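Long-range contact in multicopper oxidase type 1 (Nitrosomonas europaea, PDB 3G5W), which is a two-domain blue copper protein that probably acts as a laccase-like multicopper oxidase, coupling substrate oxidation at copper centres to oxygen reduction: residues I208-F213 with I239-N244. Sequence-based numbering, arbitrary orientation.
Sequences ISQIAF and ILNMDN
Two neighbouring antiparallel strands of a cupredoxin-type beta domain part company here, and water takes over where direct backbone pairing stops. The pairing itself rests on Q210 and I239, a hydrogen-bonded antiparallel pair joined by two backbone bonds. I239 N gives the shorter and straighter one to Q210 O (2.9 Å, 165° at the hydrogen), while Q210 N returns a more bent bond to I239 O at 3.1 Å. Both donors lie in the plane of the carbonyl they address. Toward I208 and N241 the strands splay, and two waters carry the ladder onward. The first is gripped three times, donating to I208 O and accepting from N241 N and from Q210 NE2, the last at 3.1 Å; the second links I208 N to N241 O. Q210 reaches its water because CG lies beside the backbone N (chi1 -58°) and the chain then runs extended, its CB and CG passing close to I239 O. A leucine here would lack the amide, and the bridging water would probably be held less firmly by its two remaining backbone partners. Van der Waals contacts flank the ladder on both sides. On the face shared with Q210, I239 CD1 meets A212 CB at 3.9 Å and the edge of the F213 ring, whose aromatic system also receives R189 in a cation-pi contact. The L240 side chain packs on I188 and L190 of strand 187-194, and its CD2 reaches across to the neighbouring strand, 3.6 Å from S209 CA and 3.4 Å from the carbonyl oxygen I208 O.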
loop_
_atom_site.group_PDB
_atom_site.type_symbol
_atom_site.label_atom_id
_atom_site.label_comp_id
_atom_site.label_asym_id
_atom_site.label_seq_id
_atom_site.Cartn_x
_atom_site.Cartn_y
_atom_site.Cartn_z
ATOM N N ILE A 208 20.324 2.322 7.975
ATOM C CA ILE A 208 19.193 3.243 7.943
ATOM C C ILE A 208 18.863 3.596 6.496
ATOM O O ILE A 208 19.700 4.145 5.781
ATOM C CB ILE A 208 19.483 4.543 8.734
ATOM C CG1 ILE A 208 19.860 4.212 10.186
ATOM C CG2 ILE A 208 18.265 5.484 8.663
ATOM C CD1 ILE A 208 20.490 5.372 10.958
ATOM N N SER A 209 17.646 3.262 6.066
ATOM C CA SER A 209 17.146 3.704 4.769
ATOM C C SER A 209 16.755 5.172 4.835
ATOM O O SER A 209 15.885 5.552 5.628
ATOM C CB SER A 209 15.933 2.872 4.340
ATOM O OG SER A 209 16.310 1.546 4.021
ATOM N N GLN A 210 17.406 5.995 4.014
ATOM C CA GLN A 210 17.014 7.389 3.875
ATOM C C GLN A 210 16.209 7.508 2.587
ATOM O O GLN A 210 16.774 7.494 1.492
ATOM C CB GLN A 210 18.235 8.319 3.819
ATOM C CG GLN A 210 19.167 8.248 5.029
ATOM C CD GLN A 210 20.440 9.063 4.816
ATOM O OE1 GLN A 210 20.391 10.284 4.678
ATOM N NE2 GLN A 210 21.585 8.381 4.770
ATOM N N ILE A 211 14.892 7.615 2.725
ATOM C CA ILE A 211 13.997 7.744 1.573
ATOM C C ILE A 211 14.071 9.200 1.130
ATOM O O ILE A 211 13.476 10.076 1.760
ATOM C CB ILE A 211 12.547 7.318 1.929
ATOM C CG1 ILE A 211 12.550 5.899 2.517
ATOM C CG2 ILE A 211 11.641 7.407 0.695
ATOM C CD1 ILE A 211 11.308 5.509 3.283
ATOM N N ALA A 212 14.823 9.453 0.060
ATOM C CA ALA A 212 15.215 10.821 -0.302
ATOM C C ALA A 212 14.491 11.434 -1.507
ATOM O O ALA A 212 14.429 12.666 -1.635
ATOM C CB ALA A 212 16.727 10.895 -0.500
ATOM N N PHE A 213 13.983 10.583 -2.398
ATOM C CA PHE A 213 13.253 11.040 -3.587
ATOM C C PHE A 213 12.023 10.168 -3.823
ATOM O O PHE A 213 12.070 8.954 -3.605
ATOM C CB PHE A 213 14.141 10.988 -4.846
ATOM C CG PHE A 213 15.340 11.907 -4.805
ATOM C CD1 PHE A 213 15.339 13.102 -5.511
ATOM C CD2 PHE A 213 16.488 11.554 -4.088
ATOM C CE1 PHE A 213 16.442 13.950 -5.488
ATOM C CE2 PHE A 213 17.597 12.394 -4.059
ATOM C CZ PHE A 213 17.572 13.595 -4.758
ATOM N N ILE A 239 18.845 6.291 -0.116
ATOM C CA ILE A 239 20.276 6.469 0.112
ATOM C C ILE A 239 20.701 5.788 1.423
ATOM O O ILE A 239 20.063 5.967 2.465
ATOM C CB ILE A 239 20.698 7.967 0.011
ATOM C CG1 ILE A 239 20.887 8.341 -1.464
ATOM C CG2 ILE A 239 22.038 8.221 0.721
ATOM C CD1 ILE A 239 19.843 9.236 -2.041
ATOM N N LEU A 240 21.749 4.972 1.342
ATOM C CA LEU A 240 22.247 4.226 2.489
ATOM C C LEU A 240 23.726 4.533 2.706
ATOM O O LEU A 240 24.532 4.415 1.775
ATOM C CB LEU A 240 22.067 2.712 2.265
ATOM C CG LEU A 240 20.716 2.065 1.932
ATOM C CD1 LEU A 240 20.942 0.664 1.343
ATOM C CD2 LEU A 240 19.850 1.953 3.157
ATOM N N ASN A 241 24.080 4.928 3.925
ATOM C CA ASN A 241 25.486 5.118 4.289
ATOM C C ASN A 241 26.055 3.765 4.686
ATOM O O ASN A 241 25.533 3.111 5.594
ATOM C CB ASN A 241 25.645 6.130 5.437
ATOM C CG ASN A 241 25.155 7.528 5.074
ATOM O OD1 ASN A 241 25.274 7.976 3.930
ATOM N ND2 ASN A 241 24.595 8.231 6.061
ATOM N N MET A 242 27.103 3.331 3.985
ATOM C CA MET A 242 27.684 2.009 4.217
ATOM C C MET A 242 28.721 2.065 5.338
ATOM O O MET A 242 29.922 2.055 5.078
ATOM C CB MET A 242 28.313 1.438 2.934
ATOM C CG MET A 242 27.346 1.153 1.771
ATOM S SD MET A 242 25.995 -0.008 2.155
ATOM C CE MET A 242 24.750 1.165 2.560
ATOM N N ASP A 243 28.245 2.111 6.582
ATOM C CA ASP A 243 29.124 2.307 7.738
ATOM C C ASP A 243 29.165 1.107 8.692
ATOM O O ASP A 243 29.601 1.234 9.835
ATOM C CB ASP A 243 28.685 3.556 8.506
ATOM C CG ASP A 243 27.259 3.444 9.052
ATOM O OD1 ASP A 243 26.779 4.440 9.632
ATOM O OD2 ASP A 243 26.614 2.376 8.905
ATOM N N ASN A 244 28.708 -0.049 8.226
ATOM C CA ASN A 244 28.470 -1.184 9.112
ATOM C C ASN A 244 28.825 -2.508 8.431
ATOM O O ASN A 244 27.930 -3.231 7.986
ATOM C CB ASN A 244 26.998 -1.141 9.603
ATOM C CG ASN A 244 26.666 -2.221 10.624
ATOM O OD1 ASN A 244 25.486 -2.510 10.876
ATOM N ND2 ASN A 244 27.693 -2.827 11.213
HETATM O O HOH W 1 22.094 5.454 5.807
HETATM O O HOH W 2 23.361 3.086 7.706
#